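Single-stranded DNA-binding protein DdrB (Deinococcus radiodurans, PDB 4NOE) binds single-stranded DNA and, as a DNA damage response protein, assists the accurate annealing of complementary strands. Local coordinates at residues G39-E44 and V79-H84; A104-R109 and Y129-I134. All coordinates share one frame; numbering follows the deposited sequence.

Contact 1 of 2, residues G39-E44 and V79-H84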
ATOM      1  N   GLY E  39     -26.859 -24.228  10.656  1.00 25.33           N
ATOM      2  CA  GLY E  39     -25.917 -23.156  10.380  1.00 19.98           C
ATOM      3  C   GLY E  39     -24.560 -23.672   9.930  1.00 20.37           C
ATOM      4  O   GLY E  39     -23.574 -22.938   9.942  1.00 23.77           O
ATOM      5  N   TRP E  40     -24.490 -24.934   9.527  1.00 17.12           N
ATOM      6  CA  TRP E  40     -23.247 -25.430   8.964  1.00 17.99           C
ATOM      7  C   TRP E  40     -23.136 -24.973   7.517  1.00 20.00           C
ATOM      8  O   TRP E  40     -24.126 -24.959   6.791  1.00 15.67           O
ATOM      9  CB  TRP E  40     -23.191 -26.953   8.991  1.00 18.50           C
ATOM     10  CG  TRP E  40     -23.119 -27.566  10.342  1.00 17.15           C
ATOM     11  CD1 TRP E  40     -23.493 -27.001  11.541  1.00 18.57           C
ATOM     12  CD2 TRP E  40     -22.667 -28.887  10.644  1.00 15.10           C
ATOM     13  NE1 TRP E  40     -23.301 -27.904  12.564  1.00 16.49           N
ATOM     14  CE2 TRP E  40     -22.791 -29.064  12.042  1.00 19.68           C
ATOM     15  CE3 TRP E  40     -22.167 -29.937   9.871  1.00 16.43           C
ATOM     16  CZ2 TRP E  40     -22.430 -30.254  12.674  1.00 16.54           C
ATOM     17  CZ3 TRP E  40     -21.816 -31.115  10.497  1.00 16.38           C
ATOM     18  CH2 TRP E  40     -21.946 -31.263  11.891  1.00 18.20           C
ATOM     19  N   THR E  41     -21.925 -24.623   7.097  1.00 20.48           N
ATOM     20  CA  THR E  41     -21.693 -24.201   5.723  1.00 17.66           C
ATOM     21  C   THR E  41     -20.631 -25.069   5.086  1.00 14.33           C
ATOM     22  O   THR E  41     -19.811 -25.673   5.783  1.00 18.19           O
ATOM     23  CB  THR E  41     -21.212 -22.730   5.651  1.00 15.29           C
ATOM     24  OG1 THR E  41     -20.015 -22.574   6.425  1.00 13.39           O
ATOM     25  CG2 THR E  41     -22.276 -21.803   6.182  1.00  8.11           C
ATOM     26  N   SER E  42     -20.629 -25.122   3.757  1.00 15.37           N
ATOM     27  CA  SER E  42     -19.622 -25.891   3.030  1.00 17.04           C
ATOM     28  C   SER E  42     -18.970 -25.026   1.963  1.00 15.22           C
ATOM     29  O   SER E  42     -19.662 -24.454   1.126  1.00 19.19           O
ATOM     30  CB  SER E  42     -20.265 -27.087   2.352  1.00  9.07           C
ATOM     31  OG  SER E  42     -19.266 -27.882   1.732  1.00 13.34           O
ATOM     32  N   GLY E  43     -17.645 -24.922   1.974  1.00 13.75           N
ATOM     33  CA  GLY E  43     -16.978 -24.092   0.980  1.00  9.01           C
ATOM     34  C   GLY E  43     -17.049 -22.620   1.346  1.00 19.73           C
ATOM     35  O   GLY E  43     -17.502 -22.277   2.441  1.00 22.56           O
ATOM     36  N   GLU E  44     -16.621 -21.754   0.430  1.00 21.56           N
ATOM     37  CA  GLU E  44     -16.556 -20.314   0.679  1.00 19.63           C
ATOM     38  C   GLU E  44     -17.635 -19.563  -0.096  1.00 14.97           C
ATOM     39  O   GLU E  44     -18.124 -20.044  -1.116  1.00 20.04           O
ATOM     40  CB  GLU E  44     -15.172 -19.766   0.257  1.00 14.36           C
ATOM     41  CG  GLU E  44     -14.019 -20.209   1.153  1.00 26.00           C
ATOM     42  N   VAL E  79     -30.951 -11.729   5.812  1.00 22.25           N
ATOM     43  CA  VAL E  79     -30.497 -13.103   5.823  1.00 19.57           C
ATOM     44  C   VAL E  79     -29.283 -13.218   6.732  1.00 18.90           C
ATOM     45  O   VAL E  79     -28.359 -12.400   6.662  1.00 18.41           O
ATOM     46  CB  VAL E  79     -30.154 -13.607   4.402  1.00 21.57           C
ATOM     47  CG1 VAL E  79     -29.312 -14.868   4.473  1.00 16.50           C
ATOM     48  CG2 VAL E  79     -31.433 -13.859   3.602  1.00 21.07           C
ATOM     49  N   ILE E  80     -29.306 -14.225   7.598  1.00 19.42           N
ATOM     50  CA  ILE E  80     -28.247 -14.443   8.567  1.00 15.99           C
ATOM     51  C   ILE E  80     -27.379 -15.581   8.069  1.00 17.11           C
ATOM     52  O   ILE E  80     -27.866 -16.690   7.844  1.00 19.62           O
ATOM     53  CB  ILE E  80     -28.814 -14.852   9.936  1.00 21.23           C
ATOM     54  CG1 ILE E  80     -29.917 -13.886  10.388  1.00 22.70           C
ATOM     55  CG2 ILE E  80     -27.694 -14.941  10.970  1.00 23.93           C
ATOM     56  CD1 ILE E  80     -29.457 -12.445  10.492  1.00 32.46           C
ATOM     57  N   HIS E  81     -26.090 -15.311   7.912  1.00 14.00           N
ATOM     58  CA  HIS E  81     -25.153 -16.315   7.435  1.00 10.94           C
ATOM     59  C   HIS E  81     -23.841 -16.154   8.193  1.00 18.85           C
ATOM     60  O   HIS E  81     -23.247 -15.066   8.176  1.00 13.82           O
ATOM     61  CB  HIS E  81     -24.936 -16.117   5.930  1.00  9.13           C
ATOM     62  CG  HIS E  81     -23.972 -17.091   5.311  1.00 20.18           C
ATOM     63  ND1 HIS E  81     -22.635 -16.804   5.127  1.00 15.31           N
ATOM     64  CD2 HIS E  81     -24.164 -18.334   4.808  1.00 18.35           C
ATOM     65  CE1 HIS E  81     -22.045 -17.830   4.535  1.00 14.65           C
ATOM     66  NE2 HIS E  81     -22.947 -18.769   4.326  1.00 12.24           N
ATOM     67  N   ARG E  82     -23.398 -17.226   8.854  1.00 16.72           N
ATOM     68  CA  ARG E  82     -22.206 -17.199   9.716  1.00 20.83           C
ATOM     69  C   ARG E  82     -22.170 -16.030  10.695  1.00 22.57           C
ATOM     70  O   ARG E  82     -21.123 -15.402  10.880  1.00 19.90           O
ATOM     71  CB  ARG E  82     -20.919 -17.182   8.891  1.00 16.83           C
ATOM     72  CG  ARG E  82     -20.658 -18.447   8.121  1.00 30.29           C
ATOM     73  CD  ARG E  82     -19.599 -19.268   8.831  1.00 43.16           C
ATOM     74  NE  ARG E  82     -19.933 -20.678   8.743  1.00 44.67           N
ATOM     75  CZ  ARG E  82     -19.831 -21.541   9.741  1.00 29.48           C
ATOM     76  NH1 ARG E  82     -19.370 -21.157  10.930  1.00 23.12           N
ATOM     77  NH2 ARG E  82     -20.179 -22.796   9.534  1.00 26.90           N
ATOM     78  N   GLY E  83     -23.305 -15.725  11.311  1.00 20.39           N
ATOM     79  CA  GLY E  83     -23.350 -14.680  12.320  1.00 21.34           C
ATOM     80  C   GLY E  83     -23.458 -13.253  11.805  1.00 26.60           C
ATOM     81  O   GLY E  83     -23.509 -12.322  12.605  1.00 25.97           O
ATOM     82  N   HIS E  84     -23.496 -13.077  10.482  1.00 22.38           N
ATOM     83  CA  HIS E  84     -23.644 -11.746   9.885  1.00 14.53           C
ATOM     84  C   HIS E  84     -25.028 -11.575   9.263  1.00 16.47           C
ATOM     85  O   HIS E  84     -25.616 -12.538   8.753  1.00 17.01           O
ATOM     86  CB  HIS E  84     -22.589 -11.529   8.786  1.00 20.57           C
ATOM     87  CG  HIS E  84     -21.172 -11.667   9.256  1.00 23.93           C
ATOM     88  ND1 HIS E  84     -20.520 -10.680   9.966  1.00 27.44           N
ATOM     89  CD2 HIS E  84     -20.270 -12.665   9.083  1.00 22.87           C
ATOM     90  CE1 HIS E  84     -19.286 -11.073  10.230  1.00 30.99           C
ATOM     91  NE2 HIS E  84     -19.109 -12.275   9.707  1.00 28.61           N
TER
HETATM   92  O   HOH W   1     -24.693 -19.951   9.145  1.00 27.43           O
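R82 and T41 reach toward each other tip to tip, the arginine offering one side of its guanidinium to the threonine hydroxyl. R82 NE donates to T41 OG1 over 3.0 Å, the oxygen tilted 19° from the guanidinium plane. NH2 of R82 makes a second bond to T41 OG1, though the place of NH2 is less certain; its stronger partner is the carbonyl of T12. In T41, OG1 sits between the backbone N and the carbonyl carbon (chi1 58°), while CG2 lies beside the N. That methyl meets the H81 ring obliquely, T41 CG2 lying 3.6 Å from H81 NE2, and also packs against R82 NE. A water adds a backbone link, donating to G39 O and accepting from R82 N at 3.0 Å. R82 and G83 occupy the corners of a type I' beta turn from H81 to H84. G39, with positive phi, closes helix 28-37 in a Schellman motif. The contact thus ties the loop after helix 28-37 to the hairpin turn joining strands 77-81 and 84-91, with I11 of strand 6-11 touching both T41 and R82 and S42 reaching R17 of a second subunit.

Contact 2 of 2, residues A104-R109 and Y129-I134; sequences AIKYSR and YVSLAI. With nucleotides of chain F.
Y107 and A133 pair through a nearly straight hydrogen bond, Y107 N to A133 O at 2.8 Å with an N-H...O angle of 178°. Y107 O takes two donors: L132 N at 2.8 Å and, weakly, A133 N. L132 and A133 together facing Y107 form a classic beta bulge, which shifts the register by one where the second strand turns a corner. Beyond it, R109 and V130 are a hydrogen-bonded antiparallel pair, each backbone N donating to the other's O. The R109 side chain runs beside V130, whose CB lies 4.0 Å above the centre of the guanidinium; D115 takes NH1 and the hydroxyl of Y86 takes NE. Y107 OH is bonded to E57. On the face that carries K106, S108 and S131, K106 extends fully beyond CG and its NZ is satisfied by a salt bridge with E121; K106 NZ also comes within 2.9 Å of N3 of DT26 of chain F, a close approach only. E121 also holds S131 OG, through its other carboxylate oxygen. S108 OG (chi1 68°) donates to O2 of DT26 of chain F; the 2.5 Å between them is unusually short, so the exact length is doubtful. R89 NE also bonds S108 OG. Y129 lays one ring face against this base, DT26 N1 standing 3.6 Å above the ring centre, and Y129 OH lies 3.0 Å from C2' of DG27 of chain F. An aromatic side chain stacked on a base, with a hydrogen bond to the base edge, is characteristic of single-stranded DNA-binding surfaces.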
ATOM      1  N   ALA E 104     -31.906  -7.135 -10.489  1.00 28.49           N
ATOM      2  CA  ALA E 104     -31.220  -8.068  -9.605  1.00 23.00           C
ATOM      3  C   ALA E 104     -31.686  -7.899  -8.171  1.00 24.65           C
ATOM      4  O   ALA E 104     -32.198  -6.836  -7.790  1.00 20.90           O
ATOM      5  CB  ALA E 104     -29.699  -7.902  -9.714  1.00 20.62           C
ATOM      6  N   ILE E 105     -31.538  -8.962  -7.389  1.00 22.82           N
ATOM      7  CA  ILE E 105     -31.820  -8.906  -5.964  1.00 21.24           C
ATOM      8  C   ILE E 105     -30.525  -9.277  -5.289  1.00 19.94           C
ATOM      9  O   ILE E 105     -30.026 -10.394  -5.458  1.00 15.72           O
ATOM     10  CB  ILE E 105     -32.904  -9.900  -5.556  1.00 24.25           C
ATOM     11  CG1 ILE E 105     -34.116  -9.772  -6.480  1.00 26.64           C
ATOM     12  CG2 ILE E 105     -33.319  -9.654  -4.109  1.00 24.05           C
ATOM     13  CD1 ILE E 105     -34.805  -8.435  -6.359  1.00 25.75           C
ATOM     14  N   LYS E 106     -29.960  -8.340  -4.543  1.00 17.22           N
ATOM     15  CA  LYS E 106     -28.644  -8.559  -3.963  1.00 13.88           C
ATOM     16  C   LYS E 106     -28.755  -8.626  -2.446  1.00 19.42           C
ATOM     17  O   LYS E 106     -29.502  -7.864  -1.835  1.00 18.43           O
ATOM     18  CB  LYS E 106     -27.684  -7.436  -4.384  1.00 19.53           C
ATOM     19  CG  LYS E 106     -26.252  -7.648  -3.928  1.00 18.94           C
ATOM     20  CD  LYS E 106     -25.252  -6.677  -4.575  1.00 23.88           C
ATOM     21  CE  LYS E 106     -23.843  -7.032  -4.085  1.00 27.92           C
ATOM     22  NZ  LYS E 106     -22.731  -6.146  -4.548  1.00 28.30           N
ATOM     23  N   TYR E 107     -28.026  -9.564  -1.853  1.00 15.57           N
ATOM     24  CA  TYR E 107     -27.918  -9.668  -0.411  1.00 12.46           C
ATOM     25  C   TYR E 107     -26.507  -9.276  -0.030  1.00 13.12           C
ATOM     26  O   TYR E 107     -25.535  -9.960  -0.402  1.00 16.78           O
ATOM     27  CB  TYR E 107     -28.245 -11.098   0.057  1.00  7.57           C
ATOM     28  CG  TYR E 107     -29.721 -11.390  -0.040  1.00 17.58           C
ATOM     29  CD1 TYR E 107     -30.306 -11.728  -1.260  1.00 13.03           C
ATOM     30  CD2 TYR E 107     -30.538 -11.297   1.076  1.00 19.57           C
ATOM     31  CE1 TYR E 107     -31.661 -11.983  -1.354  1.00 16.74           C
ATOM     32  CE2 TYR E 107     -31.902 -11.554   0.990  1.00 17.50           C
ATOM     33  CZ  TYR E 107     -32.453 -11.886  -0.223  1.00 16.61           C
ATOM     34  OH  TYR E 107     -33.802 -12.140  -0.306  1.00 22.33           O
ATOM     35  N   SER E 108     -26.399  -8.164   0.693  1.00  7.35           N
ATOM     36  CA  SER E 108     -25.101  -7.616   1.090  1.00 19.00           C
ATOM     37  C   SER E 108     -25.195  -6.827   2.389  1.00 12.83           C
ATOM     38  O   SER E 108     -26.276  -6.358   2.771  1.00 15.80           O
ATOM     39  CB  SER E 108     -24.554  -6.693  -0.006  1.00 14.81           C
ATOM     40  OG  SER E 108     -25.352  -5.516  -0.109  1.00 17.27           O
ATOM     41  N   ARG E 109     -24.050  -6.657   3.043  1.00  7.40           N
ATOM     42  CA  ARG E 109     -23.946  -5.872   4.269  1.00  7.63           C
ATOM     43  C   ARG E 109     -22.768  -4.909   4.169  1.00 17.34           C
ATOM     44  O   ARG E 109     -21.883  -5.054   3.306  1.00 12.87           O
ATOM     45  CB  ARG E 109     -23.712  -6.799   5.460  1.00  7.29           C
ATOM     46  CG  ARG E 109     -22.406  -7.588   5.343  1.00  8.74           C
ATOM     47  CD  ARG E 109     -22.227  -8.619   6.468  1.00  7.07           C
ATOM     48  NE  ARG E 109     -21.054  -9.477   6.233  1.00 10.46           N
ATOM     49  CZ  ARG E 109     -19.801  -9.126   6.523  1.00 12.74           C
ATOM     50  NH1 ARG E 109     -19.531  -7.932   7.051  1.00 10.66           N
ATOM     51  NH2 ARG E 109     -18.812  -9.959   6.273  1.00 10.37           N
ATOM     52  N   TYR E 129     -19.154  -2.616   0.737  1.00 10.66           N
ATOM     53  CA  TYR E 129     -20.152  -3.660   0.914  1.00 13.21           C
ATOM     54  C   TYR E 129     -19.508  -5.034   0.815  1.00 15.26           C
ATOM     55  O   TYR E 129     -18.466  -5.206   0.174  1.00 14.43           O
ATOM     56  CB  TYR E 129     -21.256  -3.551  -0.149  1.00 10.52           C
ATOM     57  CG  TYR E 129     -22.136  -2.347   0.008  1.00 10.76           C
ATOM     58  CD1 TYR E 129     -23.214  -2.363   0.883  1.00 15.21           C
ATOM     59  CD2 TYR E 129     -21.881  -1.188  -0.700  1.00 11.24           C
ATOM     60  CE1 TYR E 129     -24.028  -1.244   1.038  1.00 12.54           C
ATOM     61  CE2 TYR E 129     -22.680  -0.065  -0.549  1.00 20.43           C
ATOM     62  CZ  TYR E 129     -23.746  -0.104   0.324  1.00 21.95           C
ATOM     63  OH  TYR E 129     -24.536   1.004   0.468  1.00 32.29           O
ATOM     64  N   VAL E 130     -20.130  -6.016   1.451  1.00 13.44           N
ATOM     65  CA  VAL E 130     -19.636  -7.378   1.388  1.00 15.12           C
ATOM     66  C   VAL E 130     -20.816  -8.186   0.910  1.00 12.74           C
ATOM     67  O   VAL E 130     -21.900  -8.066   1.482  1.00 11.32           O
ATOM     68  CB  VAL E 130     -19.190  -7.874   2.771  1.00  8.97           C
ATOM     69  CG1 VAL E 130     -18.791  -9.345   2.711  1.00 17.89           C
ATOM     70  CG2 VAL E 130     -18.026  -7.021   3.316  1.00  9.12           C
ATOM     71  N   SER E 131     -20.623  -8.991  -0.133  1.00 12.50           N
ATOM     72  CA  SER E 131     -21.740  -9.692  -0.769  1.00 16.71           C
ATOM     73  C   SER E 131     -21.936 -11.126  -0.304  1.00 11.68           C
ATOM     74  O   SER E 131     -20.976 -11.900  -0.199  1.00 17.27           O
ATOM     75  CB  SER E 131     -21.565  -9.713  -2.293  1.00 14.22           C
ATOM     76  OG  SER E 131     -21.352  -8.410  -2.796  1.00 26.71           O
ATOM     77  N   LEU E 132     -23.190 -11.499  -0.076  1.00 13.90           N
ATOM     78  CA  LEU E 132     -23.515 -12.900   0.182  1.00 14.86           C
ATOM     79  C   LEU E 132     -23.991 -13.578  -1.099  1.00 15.50           C
ATOM     80  O   LEU E 132     -23.546 -14.690  -1.441  1.00 12.95           O
ATOM     81  CB  LEU E 132     -24.609 -13.010   1.246  1.00 13.76           C
ATOM     82  CG  LEU E 132     -25.139 -14.433   1.469  1.00 15.11           C
ATOM     83  CD1 LEU E 132     -24.064 -15.369   2.020  1.00  9.52           C
ATOM     84  CD2 LEU E 132     -26.343 -14.411   2.403  1.00 10.48           C
ATOM     85  N   ALA E 133     -24.909 -12.914  -1.800  1.00 12.06           N
ATOM     86  CA  ALA E 133     -25.592 -13.544  -2.935  1.00 21.22           C
ATOM     87  C   ALA E 133     -26.250 -12.512  -3.844  1.00 23.19           C
ATOM     88  O   ALA E 133     -26.674 -11.435  -3.397  1.00 18.20           O
ATOM     89  CB  ALA E 133     -26.654 -14.579  -2.441  1.00  8.74           C
ATOM     90  N   ILE E 134     -26.343 -12.841  -5.123  1.00 19.77           N
ATOM     91  CA  ILE E 134     -27.107 -11.992  -6.024  1.00 25.14           C
ATOM     92  C   ILE E 134     -28.002 -12.823  -6.934  1.00 29.54           C
ATOM     93  O   ILE E 134     -27.541 -13.755  -7.598  1.00 24.78           O
ATOM     94  CB  ILE E 134     -26.209 -11.039  -6.840  1.00 26.64           C
ATOM     95  CG1 ILE E 134     -27.035 -10.294  -7.888  1.00 28.19           C
ATOM     96  CG2 ILE E 134     -25.079 -11.791  -7.509  1.00 35.14           C
ATOM     97  CD1 ILE E 134     -26.361  -9.021  -8.381  1.00 33.36           C
TER
ATOM     98  P    DT F  26     -26.552   1.803  -6.407  1.00 32.16           P
ATOM     99  OP1  DT F  26     -27.724   2.514  -6.780  1.00 30.06           O
ATOM    100  OP2  DT F  26     -25.360   2.520  -6.131  1.00 31.18           O
ATOM    101  O5'  DT F  26     -26.813   0.887  -5.144  1.00 38.67           O
ATOM    102  C5'  DT F  26     -28.051   0.241  -4.868  1.00 20.01           C
ATOM    103  C4'  DT F  26     -27.948  -0.602  -3.620  1.00 20.07           C
ATOM    104  O4'  DT F  26     -26.876  -1.557  -3.751  1.00 19.65           O
ATOM    105  C3'  DT F  26     -27.666   0.180  -2.342  1.00 20.64           C
ATOM    106  O3'  DT F  26     -28.392  -0.328  -1.233  1.00 33.40           O
ATOM    107  C2'  DT F  26     -26.207  -0.119  -2.079  1.00 20.40           C
ATOM    108  C1'  DT F  26     -26.082  -1.534  -2.599  1.00 26.22           C
ATOM    109  N1   DT F  26     -24.742  -1.962  -2.992  1.00 24.30           N
ATOM    110  C2   DT F  26     -24.326  -3.250  -2.749  1.00 19.59           C
ATOM    111  O2   DT F  26     -24.996  -4.063  -2.155  1.00 21.94           O
ATOM    112  N3   DT F  26     -23.088  -3.548  -3.242  1.00 18.99           N
ATOM    113  C4   DT F  26     -22.238  -2.707  -3.922  1.00 22.37           C
ATOM    114  O4   DT F  26     -21.162  -3.113  -4.312  1.00 22.42           O
ATOM    115  C5   DT F  26     -22.752  -1.385  -4.168  1.00 24.67           C
ATOM    116  C7   DT F  26     -21.911  -0.412  -4.926  1.00 44.46           C
ATOM    117  C6   DT F  26     -23.959  -1.084  -3.696  1.00 23.50           C
ATOM    118  P    DG F  27     -29.882  -0.008  -0.972  1.00 31.77           P
ATOM    119  OP1  DG F  27     -30.486  -1.151  -0.409  1.00 36.21           O
ATOM    120  OP2  DG F  27     -30.444   0.624  -2.110  1.00 35.15           O
ATOM    121  O5'  DG F  27     -29.905   0.826   0.367  1.00 38.88           O
ATOM    122  C5'  DG F  27     -29.194   2.022   0.605  1.00 32.71           C
ATOM    123  C4'  DG F  27     -27.796   1.739   1.090  1.00 35.69           C
ATOM    124  O4'  DG F  27     -26.999   2.832   0.608  1.00 45.62           O
ATOM    125  C3'  DG F  27     -27.562   1.689   2.599  1.00 39.60           C
ATOM    126  O3'  DG F  27     -27.536   0.357   3.112  1.00 41.46           O
ATOM    127  C2'  DG F  27     -26.169   2.262   2.715  1.00 44.49           C
ATOM    128  C1'  DG F  27     -26.179   3.324   1.632  1.00 46.63           C
ATOM    129  N9   DG F  27     -26.769   4.554   2.116  1.00 53.00           N
ATOM    130  C8   DG F  27     -27.831   4.656   2.980  1.00 52.32           C
ATOM    131  N7   DG F  27     -28.113   5.886   3.300  1.00 54.08           N
ATOM    132  C5   DG F  27     -27.158   6.637   2.635  1.00 58.78           C
ATOM    133  C6   DG F  27     -26.965   8.029   2.594  1.00 67.53           C
ATOM    134  O6   DG F  27     -27.612   8.909   3.160  1.00 78.76           O
ATOM    135  N1   DG F  27     -25.906   8.372   1.771  1.00 66.18           N
ATOM    136  C2   DG F  27     -25.114   7.486   1.092  1.00 63.49           C
ATOM    137  N2   DG F  27     -24.122   8.023   0.364  1.00 70.62           N
ATOM    138  N3   DG F  27     -25.286   6.182   1.115  1.00 51.93           N
ATOM    139  C4   DG F  27     -26.323   5.829   1.900  1.00 53.09           C
TER

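Contact 1 closes along the chain before contact 2 opens, and their centres lie 14 Å apart. Both reach the same mixed sheet, in which strand 77-81 pairs with 84-91, 84-91 with 104-110, and 104-110 with 128-135. They also touch directly: V79 packs on Y107 and L132, H81 on L132, and H84 on R109. L132, at the corner of the bulged strand, therefore meets the strand that leads into the turn of contact 1. Contact 2 holds the thymine, whereas contact 1 lies about 7 Å from the DNA at its nearest atom and joins the sheet to the loop after helix 28-37. The DNA-binding strands are thereby connected to a part of the fold that touches neighbouring subunits.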